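PDB 3SUL: cerato-platanin-like protein from Moniliophthora perniciosa, which is of unknown function but belongs to the secreted cerato-platanin family of double-psi beta-barrel proteins, which probably act in fungal contact with plants. Local coordinates for residues K34-T38 with F39-P43; D50-G54 with W55-S59; I66-S69 with G70-K73. All coordinates share one frame; numbering follows the deposited sequence.

Interaction 1 (K34-T38 with F39-P43); sequences KGYST and FGSVP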
loop_
_atom_site.group_PDB
_atom_site.type_symbol
_atom_site.label_atom_id
_atom_site.label_comp_id
_atom_site.label_asym_id
_atom_site.label_seq_id
_atom_site.Cartn_x
_atom_site.Cartn_y
_atom_site.Cartn_z
ATOM N N LYS A 34 1.397 -2.800 -16.020
ATOM C CA LYS A 34 0.705 -1.478 -16.021
ATOM C C LYS A 34 1.737 -0.414 -16.162
ATOM O O LYS A 34 1.375 0.757 -16.176
ATOM C CB LYS A 34 -0.039 -1.265 -14.721
ATOM C CG LYS A 34 -1.191 -2.228 -14.619
ATOM C CD LYS A 34 -1.772 -2.294 -13.236
ATOM C CE LYS A 34 -3.089 -3.054 -13.367
ATOM N NZ LYS A 34 -3.604 -3.580 -12.032
ATOM N N GLY A 35 2.998 -0.827 -16.300
ATOM C CA GLY A 35 4.062 0.098 -16.726
ATOM C C GLY A 35 4.938 0.625 -15.615
ATOM O O GLY A 35 5.725 1.611 -15.831
ATOM N N TYR A 36 4.817 0.018 -14.428
ATOM C CA TYR A 36 5.629 0.388 -13.326
ATOM C C TYR A 36 6.698 -0.595 -13.062
ATOM O O TYR A 36 6.434 -1.702 -12.614
ATOM C CB TYR A 36 4.768 0.522 -12.072
ATOM C CG TYR A 36 3.614 1.469 -12.332
ATOM C CD1 TYR A 36 3.806 2.872 -12.262
ATOM C CD2 TYR A 36 2.333 1.001 -12.628
ATOM C CE1 TYR A 36 2.770 3.737 -12.523
ATOM C CE2 TYR A 36 1.248 1.908 -12.852
ATOM C CZ TYR A 36 1.481 3.275 -12.778
ATOM O OH TYR A 36 0.457 4.177 -12.967
ATOM N N SER A 37 7.940 -0.190 -13.225
ATOM C CA SER A 37 8.957 -1.135 -12.947
ATOM C C SER A 37 9.295 -1.309 -11.479
ATOM O O SER A 37 9.529 -2.461 -10.978
ATOM C CB SER A 37 10.193 -0.787 -13.788
ATOM O OG SER A 37 11.235 -1.598 -13.300
ATOM N N THR A 38 9.335 -0.194 -10.748
ATOM C CA THR A 38 9.665 -0.179 -9.320
ATOM C C THR A 38 8.652 0.591 -8.502
ATOM O O THR A 38 7.806 1.361 -9.032
ATOM C CB THR A 38 11.017 0.439 -9.067
ATOM O OG1 THR A 38 10.905 1.769 -9.547
ATOM C CG2 THR A 38 12.077 -0.216 -9.883
ATOM N N PHE A 39 8.767 0.408 -7.215
ATOM C CA PHE A 39 7.763 1.013 -6.316
ATOM C C PHE A 39 7.780 2.490 -6.524
ATOM O O PHE A 39 6.736 3.142 -6.492
ATOM C CB PHE A 39 8.123 0.736 -4.881
ATOM C CG PHE A 39 7.894 -0.657 -4.437
ATOM C CD1 PHE A 39 7.291 -1.656 -5.261
ATOM C CD2 PHE A 39 8.173 -0.975 -3.100
ATOM C CE1 PHE A 39 7.111 -2.954 -4.762
ATOM C CE2 PHE A 39 7.907 -2.265 -2.626
ATOM C CZ PHE A 39 7.416 -3.229 -3.428
ATOM N N GLY A 40 8.959 3.042 -6.752
ATOM C CA GLY A 40 9.063 4.479 -6.879
ATOM C C GLY A 40 8.467 5.058 -8.147
ATOM O O GLY A 40 8.205 6.254 -8.195
ATOM N N SER A 41 8.170 4.252 -9.159
ATOM C CA SER A 41 7.542 4.734 -10.315
ATOM C C SER A 41 6.047 4.919 -10.145
ATOM O O SER A 41 5.410 5.423 -11.017
ATOM C CB SER A 41 7.854 3.875 -11.561
ATOM O OG SER A 41 7.310 2.579 -11.287
ATOM N N VAL A 42 5.505 4.493 -9.025
ATOM C CA VAL A 42 4.063 4.671 -8.784
ATOM C C VAL A 42 3.910 5.946 -8.013
ATOM O O VAL A 42 4.524 6.081 -6.960
ATOM C CB VAL A 42 3.473 3.511 -7.978
ATOM C CG1 VAL A 42 1.978 3.714 -7.697
ATOM C CG2 VAL A 42 3.770 2.214 -8.648
ATOM N N PRO A 43 2.961 6.788 -8.431
ATOM C CA PRO A 43 2.798 8.102 -7.820
ATOM C C PRO A 43 1.891 8.059 -6.584
ATOM O O PRO A 43 0.946 8.822 -6.416
ATOM C CB PRO A 43 2.289 8.933 -8.981
ATOM C CG PRO A 43 1.416 7.967 -9.758
ATOM C CD PRO A 43 2.267 6.707 -9.706
#
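Ser41 turns back on Thr38 and grips its carbonyl oxygen with two donors, the polar heart of a short 3-10 segment, 39-41. Ser41 N donates to Thr38 O at 2.9 Å, approaching from well above the carbonyl plane. The hydroxyl comes differently: Ser41 OG lies in that plane, on a lone pair of Thr38 O, only 2.6 Å away. The torsion explains this, for OG is set between the backbone N and the carbonyl carbon (chi1 63°), which keeps it on the same side as the backbone N, so that both reach Thr38 O. A second turn follows, with Val42 N bonded to Phe39 O at 3.1 Å; Pro43, lacking an N-H, cannot add the next bond and ends the series.

The non-polar contacts gather round the ring of Tyr36. Val42 CG2 makes an off-centre CH-pi contact, 4.1 Å from the ring centroid, the two side chains crossing at about a right angle. Farther out, Pro43 CD lies 4.1 Å from Tyr36 CE1. Polar atoms of Ser41 border the same ring: the carbonyl Ser41 O sits at its edge, 3.3 Å from CD1, while OG lies in the ring plane, 3.4 Å from Tyr36 CB. Tyr36 also touches Leu122, the chain terminus, and the ring of Phe39 departs from this cluster to meet Tyr12 and Phe19.

Each residue type matches its place. Serine is small enough to fold its hydroxyl onto a nearby carbonyl, branched valine reaches the tyrosine with one methyl, and an aromatic ring can take a methyl against its pi system and a carbonyl oxygen at its C-H edge. Because one oxygen is held by two donors of a single residue, both the turn and the rotation of the Ser41 side chain are probably well fixed.

Interaction 2 (D50-G54 with W55-S59); sequences DTITG and WNSES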
loop_
_atom_site.group_PDB
_atom_site.type_symbol
_atom_site.label_atom_id
_atom_site.label_comp_id
_atom_site.label_asym_id
_atom_site.label_seq_id
_atom_site.Cartn_x
_atom_site.Cartn_y
_atom_site.Cartn_z
ATOM N N ASP A 50 -4.398 -7.183 2.494
ATOM C CA ASP A 50 -4.852 -8.556 2.619
ATOM C C ASP A 50 -5.886 -8.958 1.574
ATOM O O ASP A 50 -6.288 -10.113 1.509
ATOM C CB ASP A 50 -5.282 -8.862 4.056
ATOM C CG ASP A 50 -6.426 -7.962 4.552
ATOM O OD1 ASP A 50 -7.181 -7.387 3.720
ATOM O OD2 ASP A 50 -6.547 -7.913 5.810
ATOM N N THR A 51 -6.308 -8.018 0.733
ATOM C CA THR A 51 -7.173 -8.317 -0.433
ATOM C C THR A 51 -6.402 -8.972 -1.600
ATOM O O THR A 51 -6.986 -9.487 -2.555
ATOM C CB THR A 51 -7.820 -7.038 -1.031
ATOM O OG1 THR A 51 -6.806 -6.044 -1.215
ATOM C CG2 THR A 51 -8.824 -6.455 -0.112
ATOM N N ILE A 52 -5.088 -8.859 -1.535
ATOM C CA ILE A 52 -4.200 -9.493 -2.476
ATOM C C ILE A 52 -3.702 -10.758 -1.832
ATOM O O ILE A 52 -3.004 -10.738 -0.776
ATOM C CB ILE A 52 -3.029 -8.544 -2.857
ATOM C CG1 ILE A 52 -3.620 -7.350 -3.594
ATOM C CG2 ILE A 52 -1.887 -9.250 -3.683
ATOM C CD1 ILE A 52 -2.611 -6.228 -3.692
ATOM N N THR A 53 -4.024 -11.838 -2.512
ATOM C CA THR A 53 -3.781 -13.207 -1.982
ATOM C C THR A 53 -2.697 -13.910 -2.711
ATOM O O THR A 53 -2.080 -14.816 -2.159
ATOM C CB THR A 53 -5.104 -14.141 -1.920
ATOM O OG1 THR A 53 -5.677 -14.384 -3.205
ATOM C CG2 THR A 53 -6.152 -13.501 -1.035
ATOM N N GLY A 54 -2.462 -13.511 -3.963
ATOM C CA GLY A 54 -1.341 -14.048 -4.700
ATOM C C GLY A 54 -1.127 -13.343 -6.032
ATOM O O GLY A 54 -1.786 -12.326 -6.361
ATOM N N TRP A 55 -0.184 -13.888 -6.773
ATOM C CA TRP A 55 0.197 -13.394 -8.064
ATOM C C TRP A 55 -0.977 -13.080 -8.966
ATOM O O TRP A 55 -1.935 -13.871 -9.084
ATOM C CB TRP A 55 1.175 -14.371 -8.738
ATOM C CG TRP A 55 1.612 -13.859 -10.038
ATOM C CD1 TRP A 55 2.600 -12.928 -10.260
ATOM C CD2 TRP A 55 1.010 -14.144 -11.291
ATOM N NE1 TRP A 55 2.671 -12.690 -11.586
ATOM C CE2 TRP A 55 1.697 -13.407 -12.247
ATOM C CE3 TRP A 55 -0.036 -15.012 -11.707
ATOM C CZ2 TRP A 55 1.365 -13.455 -13.586
ATOM C CZ3 TRP A 55 -0.385 -15.067 -13.057
ATOM C CH2 TRP A 55 0.326 -14.278 -13.991
ATOM N N ASN A 56 -0.935 -11.893 -9.596
ATOM C CA ASN A 56 -1.938 -11.491 -10.575
ATOM C C ASN A 56 -3.371 -11.315 -10.027
ATOM O O ASN A 56 -4.331 -11.347 -10.813
ATOM C CB ASN A 56 -1.840 -12.238 -11.927
ATOM C CG ASN A 56 -2.556 -11.558 -13.003
ATOM O OD1 ASN A 56 -2.364 -10.329 -13.254
ATOM N ND2 ASN A 56 -3.375 -12.303 -13.700
ATOM N N SER A 57 -3.432 -11.087 -8.724
ATOM C CA SER A 57 -4.661 -10.752 -7.949
ATOM C C SER A 57 -5.416 -9.693 -8.690
ATOM O O SER A 57 -4.844 -8.701 -9.190
ATOM C CB SER A 57 -4.322 -10.375 -6.526
ATOM O OG SER A 57 -5.500 -9.941 -5.852
ATOM N N GLU A 58 -6.712 -9.931 -8.866
ATOM C CA GLU A 58 -7.549 -8.934 -9.449
ATOM C C GLU A 58 -7.542 -7.626 -8.622
ATOM O O GLU A 58 -7.888 -6.554 -9.142
ATOM C CB GLU A 58 -8.944 -9.522 -9.624
ATOM C CG GLU A 58 -9.716 -8.912 -10.824
ATOM C CD GLU A 58 -9.331 -9.380 -12.240
ATOM O OE1 GLU A 58 -8.589 -10.386 -12.446
ATOM O OE2 GLU A 58 -9.768 -8.648 -13.182
ATOM N N SER A 59 -7.089 -7.719 -7.397
ATOM C CA SER A 59 -6.939 -6.581 -6.481
ATOM C C SER A 59 -5.567 -5.885 -6.663
ATOM O O SER A 59 -5.288 -4.898 -6.000
ATOM C CB SER A 59 -7.041 -7.032 -5.017
ATOM O OG SER A 59 -8.403 -7.224 -4.604
HETATM O O HOH W 1 -6.232 -11.744 -4.130
#
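A type II beta turn from Gly54 to Ser57, followed directly by an ST turn at Ser57, folds the loop between strands 45-49 and 63-68 back on itself. The beta turn closes with Ser57 N donating to Gly54 O at 3.1 Å, the donor tilted 27° from the carbonyl plane. Asn56 takes the third position with positive phi, which asparagine tolerates better than most residues; its OD1 bonds Asn29 N. Its CB rests 3.2 Å above one face of the Trp55 indole, offset toward the rim, and the indole NE1 reaches Asp26.

In the ST turn Ser57 OG accepts from Ser59 N, although the position of that nitrogen is less sure. The hydroxyl is placed for its work by standing opposite the backbone N (chi1 175°), which points it at the 50-54 side of the loop. Ile52, buried, packs there by both branches: CG1 lies 3.7 Å from Ser59 CB, and CG2 lies 3.9 Å from Ser57 CB. Ser59 OG makes a weak 3.4 Å bond to Thr51 O, while Thr51 OG1 is held by Tyr64 OH.

Small hydroxylated residues suit a loop whose backbone needs polar partners, and one water gathers several. It donates to Thr51 O, accepts from Thr53 N at 2.7 Å, and is also bonded to Thr53 OG1 and, at 2.6 Å, to Ser57 OG.

Interaction 3 (I66-S69 with G70-K73); sequences ITWS and GTGK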
loop_
_atom_site.group_PDB
_atom_site.type_symbol
_atom_site.label_atom_id
_atom_site.label_comp_id
_atom_site.label_asym_id
_atom_site.label_seq_id
_atom_site.Cartn_x
_atom_site.Cartn_y
_atom_site.Cartn_z
ATOM N N ILE A 66 -7.010 5.377 3.090
ATOM C CA ILE A 66 -6.813 4.845 4.453
ATOM C C ILE A 66 -6.723 5.985 5.429
ATOM O O ILE A 66 -5.936 6.895 5.238
ATOM C CB ILE A 66 -5.532 4.093 4.584
ATOM C CG1 ILE A 66 -5.427 3.023 3.495
ATOM C CG2 ILE A 66 -5.351 3.606 6.064
ATOM C CD1 ILE A 66 -4.199 2.113 3.617
ATOM N N THR A 67 -7.485 5.894 6.512
ATOM C CA THR A 67 -7.557 6.949 7.524
ATOM C C THR A 67 -7.251 6.414 8.927
ATOM O O THR A 67 -7.635 5.340 9.258
ATOM C CB THR A 67 -8.953 7.650 7.493
ATOM O OG1 THR A 67 -9.260 8.088 6.159
ATOM C CG2 THR A 67 -9.021 8.785 8.531
ATOM N N TRP A 68 -6.489 7.180 9.691
ATOM C CA TRP A 68 -6.222 6.842 11.051
ATOM C C TRP A 68 -6.954 7.789 11.940
ATOM O O TRP A 68 -6.707 9.008 11.869
ATOM C CB TRP A 68 -4.745 7.020 11.352
ATOM C CG TRP A 68 -4.395 6.453 12.674
ATOM C CD1 TRP A 68 -4.843 5.292 13.162
ATOM C CD2 TRP A 68 -3.562 7.033 13.677
ATOM N NE1 TRP A 68 -4.322 5.073 14.396
ATOM C CE2 TRP A 68 -3.536 6.135 14.746
ATOM C CE3 TRP A 68 -2.843 8.228 13.779
ATOM C CZ2 TRP A 68 -2.808 6.375 15.913
ATOM C CZ3 TRP A 68 -2.112 8.475 14.943
ATOM C CH2 TRP A 68 -2.115 7.554 15.995
ATOM N N SER A 69 -7.807 7.207 12.773
ATOM C CA SER A 69 -8.524 7.996 13.792
ATOM C C SER A 69 -7.647 8.782 14.752
ATOM O O SER A 69 -8.122 9.779 15.311
ATOM C CB SER A 69 -9.449 7.108 14.605
ATOM O OG SER A 69 -10.516 6.668 13.826
ATOM N N GLY A 70 -6.379 8.404 14.845
ATOM C CA GLY A 70 -5.441 9.064 15.716
ATOM C C GLY A 70 -5.178 10.466 15.266
ATOM O O GLY A 70 -5.167 11.403 16.089
ATOM N N THR A 71 -5.006 10.680 13.960
ATOM C CA THR A 71 -4.670 12.026 13.523
ATOM C C THR A 71 -5.767 12.559 12.681
ATOM O O THR A 71 -5.861 13.753 12.403
ATOM C CB THR A 71 -3.425 11.960 12.646
ATOM O OG1 THR A 71 -3.676 10.997 11.621
ATOM C CG2 THR A 71 -2.184 11.553 13.522
ATOM N N GLY A 72 -6.611 11.623 12.223
ATOM C CA GLY A 72 -7.662 11.948 11.321
ATOM C C GLY A 72 -7.099 12.098 9.909
ATOM O O GLY A 72 -7.755 12.601 9.076
ATOM N N LYS A 73 -5.849 11.689 9.676
ATOM C CA LYS A 73 -5.218 11.945 8.408
ATOM C C LYS A 73 -5.559 10.803 7.446
ATOM O O LYS A 73 -5.862 9.728 7.859
ATOM C CB LYS A 73 -3.692 12.024 8.636
ATOM C CG LYS A 73 -3.304 13.342 9.169
ATOM C CD LYS A 73 -1.806 13.487 9.171
ATOM C CE LYS A 73 -1.177 13.848 7.836
ATOM N NZ LYS A 73 0.351 13.962 8.084
#
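The chain reverses between Trp68 and Lys73, where Trp68 N donates to Lys73 O at 3.2 Å and Trp68 O takes two N-H groups, that of Gly72 at 2.6 Å and that of Thr71 at 3.2 Å. The two donors come from different directions, Gly72 N almost in line with the carbonyl bond and Thr71 N from above its plane. Next to this pair, Thr67 CA approaches Lys73 O in a CA-H...O contact.

The indole of Trp68 folds over the turn. With CG opposite the backbone N (chi1 -170°), the ring lies across Gly70, whose CA sits 3.3 Å from the centroid of the six-membered ring and only 9° off its normal, a close CH-pi contact. Glycine suits this place, since the ring lies right against its CA, on the side where a CB would be expected to run into Trp68 CH2. Thr71 crosses the indole at about a right angle, its CG2 3.4 Å from CZ3. The other branch of this threonine is polar: Thr71 OG1 accepts from Lys73 N at 3.0 Å, closing an ST turn, and also bonds Leu97 O, so that one beta-branched residue serves ring and backbone alike. Beyond the turn, the indole meets Leu97 and Thr98 of helix 91-98 and Ile108 of strand 107-115, while Lys73 NZ is hydrogen-bonded to Asn99 OD1 and salt-bridged to Asp96. Replacing Trp68 by alanine would probably leave Gly70 CA and the Thr71 methyl without their aromatic partner and open a gap between the turn and helix 91-98.

Gly72 accepts positive phi readily, and it and Lys73 both face Trp68. This is a G1 beta bulge in the turn linking strand 63-68 to its antiparallel neighbour 73-80 in the double-psi beta-barrel.

Along the chain the three contacts come in series, each closing before the next opens; interactions 1 and 2 lie in loops, while interaction 3 takes in the end of strand 63-68 and the turn after it. Interaction 1 precedes strand 45-49, interaction 2 lies between strands 45-49 and 63-68, and interaction 3 leads into strand 73-80. The centres of interactions 1 and 2 are about 17 Å apart; interaction 3 lies about 26 Å and 25 Å from them. None touches another. Locally bonded turns thus lie on opposite sides of the chain's centre, and the disulfide Cys24-Cys60 ties down the chain just beyond interaction 2, as befits a small secreted protein.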